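NAD(+) phosphorylase MbcT (Mycobacterium tuberculosis, PDB 6FKG) degrades NAD(+) by phosphorolysis, releasing nicotinamide, and so acts as a cell-killing toxin that its antitoxin MbcA neutralises by blocking access to the active site. Local coordinates at residues G17-S22 with L99-L104; G45-P50 with D123-C128; L91-V96 with L169-D174. All coordinates share one frame; numbering follows the deposited sequence.

Contact 1 (G17-S22 with L99-L104); sequences GTIEWS and LAVLDL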
# COMPACT_ATOMS: atom_id res chain seq x y z
N GLY B 17 -17.62 36.56 -20.94
CA GLY B 17 -18.88 36.22 -21.55
C GLY B 17 -18.71 35.55 -22.91
O GLY B 17 -17.61 35.10 -23.26
N THR B 18 -19.79 35.50 -23.66
CA THR B 18 -19.83 34.78 -24.93
C THR B 18 -20.16 35.72 -26.07
O THR B 18 -20.63 36.84 -25.84
CB THR B 18 -20.89 33.66 -24.93
OG1 THR B 18 -22.17 34.24 -24.67
CG2 THR B 18 -20.59 32.61 -23.87
N ILE B 19 -19.90 35.26 -27.29
CA ILE B 19 -20.46 35.88 -28.48
C ILE B 19 -21.25 34.81 -29.23
O ILE B 19 -21.02 33.62 -29.03
CB ILE B 19 -19.37 36.47 -29.41
CG1 ILE B 19 -18.47 35.36 -29.95
CG2 ILE B 19 -18.57 37.55 -28.70
CD1 ILE B 19 -17.49 35.84 -31.01
N GLU B 20 -22.19 35.24 -30.06
CA GLU B 20 -22.89 34.30 -30.93
C GLU B 20 -22.14 34.19 -32.25
O GLU B 20 -21.94 35.18 -32.95
CB GLU B 20 -24.33 34.72 -31.17
CG GLU B 20 -25.27 34.32 -30.05
CD GLU B 20 -26.73 34.41 -30.45
OE1 GLU B 20 -27.05 35.12 -31.42
OE2 GLU B 20 -27.56 33.76 -29.78
N TRP B 21 -21.72 32.98 -32.57
CA TRP B 21 -20.87 32.77 -33.73
C TRP B 21 -21.54 31.84 -34.74
O TRP B 21 -22.02 30.77 -34.40
CB TRP B 21 -19.55 32.19 -33.26
CG TRP B 21 -18.45 32.24 -34.26
CD1 TRP B 21 -17.74 33.34 -34.66
CD2 TRP B 21 -17.87 31.13 -34.94
NE1 TRP B 21 -16.77 32.98 -35.57
CE2 TRP B 21 -16.83 31.62 -35.75
CE3 TRP B 21 -18.14 29.76 -34.95
CZ2 TRP B 21 -16.08 30.80 -36.57
CZ3 TRP B 21 -17.39 28.94 -35.76
CH2 TRP B 21 -16.36 29.46 -36.55
N SER B 22 -21.55 32.27 -36.00
CA SER B 22 -22.06 31.41 -37.06
C SER B 22 -21.02 31.27 -38.16
O SER B 22 -20.43 32.25 -38.61
CB SER B 22 -23.36 31.98 -37.64
OG SER B 22 -24.27 32.28 -36.59
N LEU B 99 -23.83 29.94 -32.17
CA LEU B 99 -23.24 29.23 -31.03
C LEU B 99 -22.67 30.23 -30.05
O LEU B 99 -21.89 31.11 -30.43
CB LEU B 99 -22.15 28.25 -31.50
CG LEU B 99 -21.84 27.06 -30.60
CD1 LEU B 99 -23.02 26.11 -30.57
CD2 LEU B 99 -20.57 26.33 -31.03
N ALA B 100 -23.07 30.12 -28.78
CA ALA B 100 -22.61 31.02 -27.73
C ALA B 100 -21.25 30.57 -27.25
O ALA B 100 -21.14 29.62 -26.47
CB ALA B 100 -23.61 31.08 -26.57
N VAL B 101 -20.19 31.23 -27.72
CA VAL B 101 -18.85 30.74 -27.48
C VAL B 101 -17.96 31.75 -26.77
O VAL B 101 -18.10 32.96 -26.95
CB VAL B 101 -18.17 30.34 -28.82
CG1 VAL B 101 -18.96 29.24 -29.50
CG2 VAL B 101 -18.04 31.56 -29.73
N LEU B 102 -17.06 31.24 -25.94
CA LEU B 102 -15.97 32.04 -25.40
C LEU B 102 -15.00 32.39 -26.53
O LEU B 102 -14.43 31.49 -27.15
CB LEU B 102 -15.25 31.29 -24.29
CG LEU B 102 -14.08 32.04 -23.63
CD1 LEU B 102 -14.57 33.27 -22.86
CD2 LEU B 102 -13.34 31.08 -22.71
N ASP B 103 -14.83 33.68 -26.82
CA ASP B 103 -14.00 34.09 -27.95
C ASP B 103 -12.55 34.31 -27.54
O ASP B 103 -12.23 35.34 -26.96
CB ASP B 103 -14.54 35.37 -28.59
CG ASP B 103 -13.77 35.78 -29.83
OD1 ASP B 103 -12.87 35.03 -30.28
OD2 ASP B 103 -14.08 36.85 -30.37
N LEU B 104 -11.69 33.35 -27.87
CA LEU B 104 -10.27 33.47 -27.53
C LEU B 104 -9.42 33.72 -28.78
O LEU B 104 -8.22 33.41 -28.79
CB LEU B 104 -9.78 32.20 -26.81
CG LEU B 104 -10.52 31.87 -25.51
CD1 LEU B 104 -9.92 30.62 -24.84
CD2 LEU B 104 -10.49 33.06 -24.56
O HOH W 1 -16.02 35.92 -25.31

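Contact 2 (G45-P50 with D123-C128); sequences GGRWNP and DDWSGC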
# COMPACT_ATOMS: atom_id res chain seq x y z
N GLY B 45 -9.44 13.04 -23.71
CA GLY B 45 -9.11 14.44 -23.53
C GLY B 45 -8.72 15.03 -24.87
O GLY B 45 -8.42 14.29 -25.81
N GLY B 46 -8.74 16.36 -24.97
CA GLY B 46 -8.30 17.07 -26.16
C GLY B 46 -7.57 18.32 -25.70
O GLY B 46 -7.54 18.60 -24.50
N ARG B 47 -6.96 19.07 -26.62
CA ARG B 47 -6.19 20.22 -26.20
C ARG B 47 -7.03 21.15 -25.32
O ARG B 47 -6.53 21.68 -24.33
CB ARG B 47 -5.64 21.01 -27.40
CG ARG B 47 -4.87 22.27 -26.95
CD ARG B 47 -3.96 22.84 -28.02
NE ARG B 47 -2.92 21.90 -28.46
CZ ARG B 47 -1.69 21.81 -27.96
NH1 ARG B 47 -1.29 22.60 -26.97
NH2 ARG B 47 -0.85 20.91 -28.45
N TRP B 48 -8.30 21.29 -25.67
CA TRP B 48 -9.19 22.22 -24.99
C TRP B 48 -10.27 21.56 -24.11
O TRP B 48 -11.25 22.20 -23.77
CB TRP B 48 -9.88 23.12 -26.03
CG TRP B 48 -8.92 24.05 -26.73
CD1 TRP B 48 -8.26 23.83 -27.91
CD2 TRP B 48 -8.50 25.35 -26.28
NE1 TRP B 48 -7.46 24.92 -28.22
CE2 TRP B 48 -7.59 25.86 -27.23
CE3 TRP B 48 -8.81 26.13 -25.15
CZ2 TRP B 48 -7.00 27.12 -27.10
CZ3 TRP B 48 -8.21 27.39 -25.03
CH2 TRP B 48 -7.33 27.87 -25.99
N ASN B 49 -10.09 20.30 -23.73
CA ASN B 49 -11.01 19.70 -22.76
C ASN B 49 -10.35 18.61 -21.95
O ASN B 49 -9.64 17.77 -22.50
CB ASN B 49 -12.27 19.12 -23.45
CG ASN B 49 -11.98 17.88 -24.26
OD1 ASN B 49 -11.47 17.98 -25.38
ND2 ASN B 49 -12.27 16.71 -23.70
N PRO B 50 -10.61 18.61 -20.64
CA PRO B 50 -10.15 17.48 -19.83
C PRO B 50 -10.97 16.26 -20.22
O PRO B 50 -12.06 16.42 -20.79
CB PRO B 50 -10.45 17.93 -18.40
CG PRO B 50 -11.68 18.78 -18.57
CD PRO B 50 -11.49 19.51 -19.88
N ASP B 123 3.46 21.10 -26.07
CA ASP B 123 3.07 19.74 -25.70
C ASP B 123 2.10 19.69 -24.51
O ASP B 123 1.39 18.71 -24.35
CB ASP B 123 4.30 18.89 -25.39
CG ASP B 123 5.12 18.56 -26.63
OD1 ASP B 123 4.79 19.04 -27.73
OD2 ASP B 123 6.11 17.80 -26.49
N ASP B 124 2.08 20.74 -23.68
CA ASP B 124 1.27 20.76 -22.47
C ASP B 124 -0.14 21.33 -22.70
O ASP B 124 -0.29 22.50 -23.04
CB ASP B 124 1.95 21.56 -21.37
CG ASP B 124 1.14 21.60 -20.08
OD1 ASP B 124 0.44 20.60 -19.80
OD2 ASP B 124 1.19 22.62 -19.36
N TRP B 125 -1.15 20.50 -22.48
CA TRP B 125 -2.54 20.90 -22.68
C TRP B 125 -3.20 21.52 -21.44
O TRP B 125 -4.35 21.95 -21.52
CB TRP B 125 -3.38 19.68 -23.10
CG TRP B 125 -3.11 19.10 -24.48
CD1 TRP B 125 -2.29 19.60 -25.46
CD2 TRP B 125 -3.69 17.90 -25.02
NE1 TRP B 125 -2.32 18.78 -26.57
CE2 TRP B 125 -3.18 17.74 -26.33
CE3 TRP B 125 -4.60 16.95 -24.53
CZ2 TRP B 125 -3.53 16.66 -27.14
CZ3 TRP B 125 -4.95 15.89 -25.33
CH2 TRP B 125 -4.42 15.75 -26.62
N SER B 126 -2.51 21.54 -20.29
CA SER B 126 -3.19 21.80 -19.02
C SER B 126 -3.94 23.14 -18.97
O SER B 126 -5.09 23.20 -18.53
CB SER B 126 -2.21 21.73 -17.84
OG SER B 126 -1.32 22.84 -17.82
N GLY B 127 -3.29 24.21 -19.42
CA GLY B 127 -3.92 25.51 -19.38
C GLY B 127 -5.16 25.61 -20.25
O GLY B 127 -6.21 26.06 -19.79
N CYS B 128 -5.04 25.19 -21.51
CA CYS B 128 -6.20 25.16 -22.40
C CYS B 128 -7.31 24.27 -21.84
O CYS B 128 -8.49 24.60 -21.95
CB CYS B 128 -5.81 24.66 -23.79
SG CYS B 128 -4.64 25.76 -24.66

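Contact 3 (L91-V96 with L169-D174); sequences LHTIDV and LRQSVD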
# COMPACT_ATOMS: atom_id res chain seq x y z
N LEU B 91 -14.43 13.86 -44.51
CA LEU B 91 -14.44 15.28 -44.20
C LEU B 91 -15.88 15.76 -44.16
O LEU B 91 -16.61 15.68 -45.15
CB LEU B 91 -13.65 16.07 -45.26
CG LEU B 91 -13.68 17.59 -45.08
CD1 LEU B 91 -13.04 18.03 -43.77
CD2 LEU B 91 -12.99 18.24 -46.26
N HIS B 92 -16.27 16.27 -43.00
CA HIS B 92 -17.63 16.73 -42.75
C HIS B 92 -17.74 18.23 -42.77
O HIS B 92 -16.99 18.92 -42.09
CB HIS B 92 -18.11 16.23 -41.40
CG HIS B 92 -17.88 14.77 -41.19
ND1 HIS B 92 -18.57 13.81 -41.89
CD2 HIS B 92 -17.01 14.11 -40.38
CE1 HIS B 92 -18.15 12.61 -41.51
NE2 HIS B 92 -17.21 12.77 -40.60
N THR B 93 -18.68 18.72 -43.55
CA THR B 93 -19.00 20.13 -43.60
C THR B 93 -20.18 20.35 -42.67
O THR B 93 -21.24 19.77 -42.89
CB THR B 93 -19.36 20.57 -45.01
OG1 THR B 93 -18.27 20.26 -45.89
CG2 THR B 93 -19.65 22.06 -45.06
N ILE B 94 -19.99 21.17 -41.64
CA ILE B 94 -20.99 21.34 -40.59
C ILE B 94 -21.26 22.82 -40.39
O ILE B 94 -20.37 23.57 -39.99
CB ILE B 94 -20.54 20.70 -39.27
CG1 ILE B 94 -20.35 19.18 -39.46
CG2 ILE B 94 -21.55 21.00 -38.15
CD1 ILE B 94 -19.55 18.49 -38.35
N ASP B 95 -22.48 23.23 -40.68
CA ASP B 95 -22.91 24.61 -40.46
C ASP B 95 -23.19 24.85 -38.97
O ASP B 95 -23.95 24.10 -38.34
CB ASP B 95 -24.15 24.94 -41.28
CG ASP B 95 -23.84 25.20 -42.74
OD1 ASP B 95 -22.67 25.46 -43.07
OD2 ASP B 95 -24.79 25.18 -43.56
N VAL B 96 -22.57 25.89 -38.43
CA VAL B 96 -22.76 26.27 -37.03
C VAL B 96 -23.54 27.58 -36.98
O VAL B 96 -23.17 28.55 -37.65
CB VAL B 96 -21.41 26.42 -36.30
CG1 VAL B 96 -21.62 26.88 -34.86
CG2 VAL B 96 -20.63 25.12 -36.36
N LEU B 169 -25.13 19.02 -40.11
CA LEU B 169 -24.27 18.34 -41.08
C LEU B 169 -24.77 18.61 -42.49
O LEU B 169 -25.92 18.31 -42.79
CB LEU B 169 -24.23 16.84 -40.81
CG LEU B 169 -23.37 16.02 -41.77
CD1 LEU B 169 -21.90 16.42 -41.63
CD2 LEU B 169 -23.57 14.52 -41.54
N ARG B 170 -23.92 19.20 -43.33
CA ARG B 170 -24.31 19.56 -44.69
C ARG B 170 -23.82 18.55 -45.70
O ARG B 170 -24.49 18.27 -46.68
CB ARG B 170 -23.76 20.94 -45.07
CG ARG B 170 -24.41 22.11 -44.34
CD ARG B 170 -25.91 21.91 -44.20
NE ARG B 170 -26.62 23.18 -44.13
CZ ARG B 170 -27.79 23.35 -43.52
NH1 ARG B 170 -28.40 22.34 -42.92
NH2 ARG B 170 -28.35 24.55 -43.51
N GLN B 171 -22.65 17.98 -45.45
CA GLN B 171 -21.99 17.16 -46.45
C GLN B 171 -20.89 16.33 -45.81
O GLN B 171 -20.26 16.77 -44.86
CB GLN B 171 -21.42 18.05 -47.55
CG GLN B 171 -20.65 17.35 -48.64
CD GLN B 171 -19.92 18.33 -49.53
OE1 GLN B 171 -18.69 18.29 -49.65
NE2 GLN B 171 -20.67 19.23 -50.15
N SER B 172 -20.68 15.11 -46.31
CA SER B 172 -19.55 14.27 -45.89
C SER B 172 -18.91 13.69 -47.15
O SER B 172 -19.61 13.19 -48.01
CB SER B 172 -19.99 13.13 -44.96
OG SER B 172 -20.60 13.60 -43.78
N VAL B 173 -17.58 13.75 -47.25
CA VAL B 173 -16.90 13.21 -48.42
C VAL B 173 -15.70 12.40 -47.97
O VAL B 173 -15.17 12.64 -46.90
CB VAL B 173 -16.44 14.31 -49.41
CG1 VAL B 173 -17.65 15.05 -49.97
CG2 VAL B 173 -15.45 15.27 -48.74
N ASP B 174 -15.26 11.46 -48.80
CA ASP B 174 -14.07 10.69 -48.47
C ASP B 174 -12.85 11.57 -48.51
O ASP B 174 -12.61 12.27 -49.50
CB ASP B 174 -13.90 9.51 -49.41
CG ASP B 174 -15.00 8.47 -49.26
OD1 ASP B 174 -15.66 8.43 -48.20
OD2 ASP B 174 -15.19 7.68 -50.20
O HOH W 2 -17.39 17.79 -46.63

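Contact 1 (G17-S22 with L99-L104)
Ile-19 lays its CG1 branch obliquely across Val-101, with CG1 of Ile-19 3.8 Å from CG2 of Val-101. CG1 is tucked between the backbone N and C (chi1 64°). From there the side chain runs on to Asp-103, and CD1 of Ile-19 ends 3.6 Å from OD2 of Asp-103. The other carboxylate oxygen, OD1 of Asp-103, is hydrogen-bonded to Thr-105. Trp-21 touches the same valine through its CB only, because the indole leads away to pack on Leu-144 and Leu-153. Val-101, Leu-99, Ile-19 and Trp-21 share one face of the sheet. Glu-20 and Ala-100 point to the other. The backbones form an antiparallel pair between strands 19-30 and 89-103 of the mixed sheet of this RES-family toxin. Ile-19 pairs with Val-101 through two bonds. The N of Val-101 meets the O of Ile-19 at 2.8 Å, nearly along the C=O axis. The return bond, from Ile-19 N to Val-101 O, lies in the carbonyl plane. Trp-21 and Leu-99 also exchange two bonds, but here each donor stands above the carbonyl plane. The strand directions lie 117° apart, and the chains have parted by Gly-17 and Asp-103. A water takes over there, donating to Gly-17 O at 2.7 Å and accepting from Asp-103 N at 3.0 Å.

Contact 2 (G45-P50 with D123-C128)
Cys-128 packs tightly over one face of the Trp-48 indole. Its CB and SG each lie 3.7 Å from the centroid of the six-membered ring of Trp-48, a CH-pi and a sulfur-aromatic contact. CB of Cys-128 also lies 3.1 Å from Arg-47 O. Beside this, Trp-125 lies with one face against the turn Gly-46 to Asn-49. The CA of Arg-47 is 3.7 Å from the centroid of the five-membered ring of Trp-125. The Arg-47 side chain then bends at chi3 (-60°), and CD1 of Trp-125 sits over the centre of the guanidinium. The two planes stand 69° apart. The looser side holds Asp-123 and Asp-124, which barely touch the other segment. Asp-124, before the turn into the helix, makes a capping bond: its OD1 accepts from Ser-126 N at 3.1 Å. No hydrogen bond joins the two segments. Arg-47 NH2 and Trp-125 NE1 are two donors 3.2 Å apart. The first makes a salt bridge and the second a hydrogen bond to OXT of Val-115 of an MbcA chain. Gly-122 O holds Arg-47 NH1. Such a pair would suit an anion; here it holds the MbcA C-terminus, consistent with blocked access to the active site.

Contact 3 (L91-V96 with L169-D174)
The imidazole of His-92 meets Ser-172 at its edge, in the ring plane, with ND1 of His-92 2.8 Å from OG of Ser-172. At the far side of the ring, NE2 is hydrogen-bonded to Thr-29. The guanidinium of Arg-170 has CB of Asp-95 over one face, and the Asp-95 carboxylate is turned 75° from it. The salt bridge joins them nearly at right angles, not flat. OD2 of Asp-95 comes within 2.8 Å of Arg-170 NE, but the N-H points poorly (122°) and the hydrogen bond is weak. OD1 of Asp-95 has its own partner, Thr-24. Strands 89-103 and 167-174 run antiparallel here and are interrupted by a classic beta bulge. Arg-170 and Gln-171 both face Thr-93, whose O accepts from Arg-170 N at 2.8 Å and more weakly from Gln-171 N at 3.4 Å. Past the bulge, CD1 of Leu-169 packs 3.8 Å from CG1 of Ile-94. On the opposite face, a water bonds to Leu-91 O and Thr-93 OG1, and weakly to Gln-171 OE1. Both nitrogens of the His-92 ring are thus bound, which fixes its rotation. The bond between Thr-24 and OD1 of Asp-95 would help keep the carboxylate charged opposite Arg-170.

Contacts 1 and 3 lie on one mixed sheet and share strand 89-103, which pairs with strand 167-174 in contact 3 and with strand 19-30 in contact 1. Their centres are about 21 Å apart, and Ser-22 and Trp-21 touch Val-96 where they meet. Contact 2 lies off the sheet; its centre is about 19 Å from that of contact 1, which it touches where Leu-104 packs on Trp-48. Contacts 2 and 3 are about 25 Å apart between centres, on opposite sides of the chain's centre. The segments run 17-22, 45-50, 91-96, 99-104, 123-128, 169-174, so all three contacts interleave. Contacts 1 and 3 touch no other protein chain; contact 2 meets MbcA, which fits its blocking of the active site.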